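Local coordinates for RedY-like protein (Hahella chejuensis, PDB 2JDJ) that probably takes part in the biosynthesis of the red pigment prodigiosin, as a small dimeric protein of the dimeric alpha/beta-barrel superfamily, at residues M1-D12 with M86-Q97. Sequence-based numbering, arbitrary orientation.
Sequences METIIHKIRLFD and MAEVVEELAGEQ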
loop_
_atom_site.group_PDB
_atom_site.type_symbol
_atom_site.label_atom_id
_atom_site.label_comp_id
_atom_site.label_asym_id
_atom_site.label_seq_id
_atom_site.Cartn_x
_atom_site.Cartn_y
_atom_site.Cartn_z
HETATM N N MSE A 1 4.578 13.429 -2.595
HETATM C CA MSE A 1 4.457 12.270 -1.663
HETATM C C MSE A 1 4.769 10.994 -2.439
HETATM O O MSE A 1 4.415 10.866 -3.616
HETATM C CB MSE A 1 3.040 12.205 -1.099
HETATM C CG MSE A 1 2.857 11.243 0.052
HETATM SE SE MSE A 1 3.577 11.948 1.726
HETATM C CE MSE A 1 2.119 13.057 2.202
ATOM N N GLU A 2 5.443 10.061 -1.793
ATOM C CA GLU A 2 5.712 8.768 -2.401
ATOM C C GLU A 2 5.389 7.634 -1.445
ATOM O O GLU A 2 5.292 7.842 -0.239
ATOM C CB GLU A 2 7.160 8.697 -2.878
ATOM C CG GLU A 2 7.486 9.822 -3.856
ATOM C CD GLU A 2 8.722 9.565 -4.661
ATOM O OE1 GLU A 2 8.841 8.443 -5.215
ATOM O OE2 GLU A 2 9.563 10.495 -4.742
ATOM N N THR A 3 5.204 6.444 -2.017
ATOM C CA THR A 3 4.812 5.264 -1.283
ATOM C C THR A 3 5.712 4.141 -1.713
ATOM O O THR A 3 5.979 3.974 -2.901
ATOM C CB THR A 3 3.353 4.895 -1.544
ATOM O OG1 THR A 3 2.507 5.898 -0.962
ATOM C CG2 THR A 3 2.998 3.531 -0.932
ATOM N N ILE A 4 6.212 3.410 -0.726
ATOM C CA ILE A 4 6.992 2.209 -0.958
ATOM C C ILE A 4 6.238 1.064 -0.305
ATOM O O ILE A 4 5.799 1.187 0.836
ATOM C CB ILE A 4 8.406 2.323 -0.343
ATOM C CG1 ILE A 4 9.174 3.498 -0.965
ATOM C CG2 ILE A 4 9.170 1.000 -0.510
ATOM C CD1 ILE A 4 10.436 3.866 -0.215
ATOM N N ILE A 5 6.086 -0.037 -1.038
ATOM C CA ILE A 5 5.358 -1.203 -0.574
ATOM C C ILE A 5 6.279 -2.397 -0.725
ATOM O O ILE A 5 6.913 -2.559 -1.773
ATOM C CB ILE A 5 4.072 -1.413 -1.419
ATOM C CG1 ILE A 5 3.077 -0.278 -1.148
ATOM C CG2 ILE A 5 3.408 -2.784 -1.125
ATOM C CD1 ILE A 5 1.974 -0.136 -2.211
ATOM N N HIS A 6 6.397 -3.209 0.331
ATOM C CA HIS A 6 7.188 -4.455 0.275
ATOM C C HIS A 6 6.335 -5.696 0.541
ATOM O O HIS A 6 5.493 -5.690 1.425
ATOM C CB HIS A 6 8.305 -4.460 1.331
ATOM C CG HIS A 6 9.316 -3.377 1.167
ATOM N ND1 HIS A 6 9.596 -2.471 2.165
ATOM C CD2 HIS A 6 10.117 -3.044 0.122
ATOM C CE1 HIS A 6 10.521 -1.623 1.745
ATOM N NE2 HIS A 6 10.868 -1.960 0.515
ATOM N N LYS A 7 6.581 -6.760 -0.218
ATOM C CA LYS A 7 6.083 -8.075 0.133
ATOM C C LYS A 7 7.165 -8.618 1.035
ATOM O O LYS A 7 8.360 -8.486 0.722
ATOM C CB LYS A 7 5.951 -8.970 -1.101
ATOM C CG LYS A 7 4.874 -8.508 -2.081
ATOM C CD LYS A 7 4.853 -9.408 -3.280
ATOM C CE LYS A 7 3.594 -9.188 -4.134
ATOM N NZ LYS A 7 3.777 -9.969 -5.415
ATOM N N ILE A 8 6.752 -9.199 2.156
ATOM C CA ILE A 8 7.680 -9.699 3.180
ATOM C C ILE A 8 7.448 -11.177 3.420
ATOM O O ILE A 8 6.335 -11.579 3.731
ATOM C CB ILE A 8 7.482 -8.928 4.512
ATOM C CG1 ILE A 8 7.913 -7.456 4.335
ATOM C CG2 ILE A 8 8.242 -9.640 5.666
ATOM C CD1 ILE A 8 7.387 -6.522 5.412
ATOM N N ARG A 9 8.496 -11.992 3.301
ATOM C CA ARG A 9 8.369 -13.413 3.557
ATOM C C ARG A 9 9.118 -13.780 4.840
ATOM O O ARG A 9 10.296 -13.476 4.961
ATOM C CB ARG A 9 8.938 -14.212 2.382
ATOM C CG ARG A 9 8.490 -15.657 2.314
ATOM C CD ARG A 9 9.237 -16.434 1.220
ATOM N NE ARG A 9 10.669 -16.478 1.485
ATOM C CZ ARG A 9 11.292 -17.434 2.188
ATOM N NH1 ARG A 9 10.635 -18.478 2.684
ATOM N NH2 ARG A 9 12.599 -17.355 2.377
ATOM N N LEU A 10 8.436 -14.439 5.775
ATOM C CA LEU A 10 9.081 -14.992 6.963
ATOM C C LEU A 10 9.891 -16.205 6.557
ATOM O O LEU A 10 9.455 -16.986 5.722
ATOM C CB LEU A 10 8.039 -15.409 7.996
ATOM C CG LEU A 10 7.065 -14.373 8.572
ATOM C CD1 LEU A 10 6.264 -14.977 9.765
ATOM C CD2 LEU A 10 7.781 -13.105 9.000
ATOM N N PHE A 11 11.079 -16.358 7.122
ATOM C CA PHE A 11 11.852 -17.574 6.930
ATOM C C PHE A 11 11.113 -18.754 7.567
ATOM O O PHE A 11 11.201 -19.894 7.118
ATOM C CB PHE A 11 13.250 -17.426 7.543
ATOM C CG PHE A 11 14.072 -16.320 6.926
ATOM C CD1 PHE A 11 14.262 -16.259 5.554
ATOM C CD2 PHE A 11 14.663 -15.355 7.721
ATOM C CE1 PHE A 11 15.019 -15.251 4.996
ATOM C CE2 PHE A 11 15.424 -14.341 7.168
ATOM C CZ PHE A 11 15.600 -14.291 5.810
ATOM N N ASP A 12 10.359 -18.473 8.616
ATOM C CA ASP A 12 9.691 -19.537 9.321
ATOM C C ASP A 12 8.412 -19.010 9.933
ATOM O O ASP A 12 8.480 -18.160 10.821
ATOM C CB ASP A 12 10.644 -20.014 10.412
ATOM C CG ASP A 12 9.993 -20.924 11.386
ATOM O OD1 ASP A 12 9.098 -21.719 10.990
ATOM O OD2 ASP A 12 10.397 -20.831 12.565
HETATM N N MSE A 86 14.418 -12.664 10.810
HETATM C CA MSE A 86 13.102 -13.312 10.702
HETATM C C MSE A 86 12.510 -13.340 9.295
HETATM O O MSE A 86 11.693 -14.206 8.998
HETATM C CB MSE A 86 12.082 -12.602 11.587
HETATM C CG MSE A 86 12.296 -12.722 13.081
HETATM SE SE MSE A 86 11.014 -11.540 13.972
HETATM C CE MSE A 86 11.554 -9.813 13.316
ATOM N N ALA A 87 12.925 -12.407 8.446
ATOM C CA ALA A 87 12.163 -12.095 7.232
ATOM C C ALA A 87 13.013 -11.511 6.119
ATOM O O ALA A 87 14.122 -11.048 6.364
ATOM C CB ALA A 87 11.043 -11.117 7.588
ATOM N N GLU A 88 12.482 -11.510 4.890
ATOM C CA GLU A 88 13.165 -10.887 3.772
ATOM C C GLU A 88 12.131 -10.180 2.902
ATOM O O GLU A 88 10.969 -10.610 2.830
ATOM C CB GLU A 88 13.924 -11.946 2.943
ATOM C CG GLU A 88 13.020 -13.059 2.408
ATOM C CD GLU A 88 13.736 -14.068 1.528
ATOM O OE1 GLU A 88 14.970 -13.944 1.332
ATOM O OE2 GLU A 88 13.062 -15.001 1.047
ATOM N N VAL A 89 12.547 -9.089 2.269
ATOM C CA VAL A 89 11.713 -8.400 1.302
ATOM C C VAL A 89 11.866 -9.227 0.017
ATOM O O VAL A 89 12.994 -9.558 -0.386
ATOM C CB VAL A 89 12.192 -6.941 1.089
ATOM C CG1 VAL A 89 11.492 -6.305 -0.111
ATOM C CG2 VAL A 89 11.978 -6.090 2.345
ATOM N N VAL A 90 10.740 -9.571 -0.615
ATOM C CA VAL A 90 10.757 -10.372 -1.846
ATOM C C VAL A 90 10.252 -9.583 -3.077
ATOM O O VAL A 90 10.330 -10.051 -4.204
ATOM C CB VAL A 90 9.995 -11.739 -1.655
ATOM C CG1 VAL A 90 10.686 -12.598 -0.566
ATOM C CG2 VAL A 90 8.537 -11.538 -1.263
ATOM N N GLU A 91 9.684 -8.408 -2.840
ATOM C CA GLU A 91 9.313 -7.515 -3.909
ATOM C C GLU A 91 9.173 -6.126 -3.341
ATOM O O GLU A 91 8.771 -5.960 -2.189
ATOM C CB GLU A 91 8.015 -7.955 -4.605
ATOM C CG GLU A 91 7.727 -7.128 -5.877
ATOM C CD GLU A 91 6.500 -7.586 -6.640
ATOM O OE1 GLU A 91 5.868 -8.580 -6.254
ATOM O OE2 GLU A 91 6.164 -6.943 -7.649
ATOM N N GLU A 92 9.569 -5.136 -4.132
ATOM C CA GLU A 92 9.301 -3.745 -3.803
ATOM C C GLU A 92 8.469 -3.118 -4.915
ATOM O O GLU A 92 8.791 -3.288 -6.082
ATOM C CB GLU A 92 10.600 -2.952 -3.651
ATOM C CG GLU A 92 10.333 -1.482 -3.373
ATOM C CD GLU A 92 11.596 -0.680 -3.171
ATOM O OE1 GLU A 92 12.395 -1.021 -2.272
ATOM O OE2 GLU A 92 11.773 0.302 -3.911
ATOM N N LEU A 93 7.400 -2.410 -4.540
ATOM C CA LEU A 93 6.610 -1.575 -5.447
ATOM C C LEU A 93 6.757 -0.155 -4.919
ATOM O O LEU A 93 6.796 0.046 -3.695
ATOM C CB LEU A 93 5.121 -1.945 -5.404
ATOM C CG LEU A 93 4.537 -3.300 -5.835
ATOM C CD1 LEU A 93 4.897 -4.446 -4.907
ATOM C CD2 LEU A 93 3.028 -3.216 -5.922
ATOM N N ALA A 94 6.837 0.828 -5.810
ATOM C CA ALA A 94 6.983 2.222 -5.402
ATOM C C ALA A 94 6.340 3.168 -6.420
ATOM O O ALA A 94 6.376 2.911 -7.621
ATOM C CB ALA A 94 8.473 2.573 -5.227
ATOM N N GLY A 95 5.767 4.260 -5.941
ATOM C CA GLY A 95 5.292 5.301 -6.830
ATOM C C GLY A 95 5.126 6.637 -6.156
ATOM O O GLY A 95 5.198 6.751 -4.929
ATOM N N GLU A 96 4.923 7.649 -6.986
ATOM C CA GLU A 96 4.625 8.998 -6.559
ATOM C C GLU A 96 3.123 9.166 -6.538
ATOM O O GLU A 96 2.432 8.833 -7.507
ATOM C CB GLU A 96 5.228 9.993 -7.555
ATOM C CG GLU A 96 4.942 11.455 -7.224
ATOM C CD GLU A 96 5.502 12.381 -8.267
ATOM O OE1 GLU A 96 5.023 12.367 -9.429
ATOM O OE2 GLU A 96 6.414 13.143 -7.919
ATOM N N GLN A 97 2.604 9.705 -5.443
ATOM C CA GLN A 97 1.170 9.809 -5.275
ATOM C C GLN A 97 0.572 10.772 -6.295
ATOM O O GLN A 97 1.179 11.800 -6.618
ATOM C CB GLN A 97 0.871 10.323 -3.883
ATOM C CG GLN A 97 -0.589 10.294 -3.480
ATOM C CD GLN A 97 -0.702 10.450 -1.992
ATOM O OE1 GLN A 97 -0.257 9.584 -1.237
ATOM N NE2 GLN A 97 -1.261 11.574 -1.551
HETATM O O HOH W 1 2.592 13.540 -4.797
HETATM O O HOH W 2 10.851 -16.109 10.421
#
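Ala87 CB packs 3.7 Å from Ile8 CG2 and also touches Leu10 CD2, on the sheet face that carries Ile4 and His6; on the other face Ile5 and Leu93 meet through their CB atoms. Backbone hydrogen bonds join the two antiparallel strands, among them Ile5 N to Leu93 O (2.8 Å). The register slips by one residue at Val90, a beta bulge opposite Lys7: Val90 N reaches Lys7 O, whereas the buried Glu91 N finds no partner. Val89 CG2 sits over one face of the His6 imidazole, a CH-pi contact 4.2 Å from the ring centroid, and Glu92 OE1 takes a weak bond from His6 NE2 at the ring edge, while its OE2 forms a salt bridge with Arg64. On the face of Ile5 and Leu93, the buried Lys7 runs extended alongside Glu91, its NZ in a 2.6 Å salt bridge with Glu91 OE1. Arg9 bends at chi3 (62°), which brings NE (2.8 Å) and NH2 (2.7 Å) side-on into a salt bridge with the single oxygen Glu88 OE2; NE meets its anti lone pair, NH2 comes from above the carboxylate plane. An alanine in place of Glu88 would probably leave both Arg9 nitrogens without this acceptor and the guanidinium freer to swing. Strand 55-61 flanks 2-10 on its other edge, where Glu57 holds His6 ND1, and Leu10 packs on helix 16-30. Glu91 OE2 bridges to Lys7 of the second subunit, a strand of which pairs antiparallel with Glu96 and Gln97, extending the sheet across the interface.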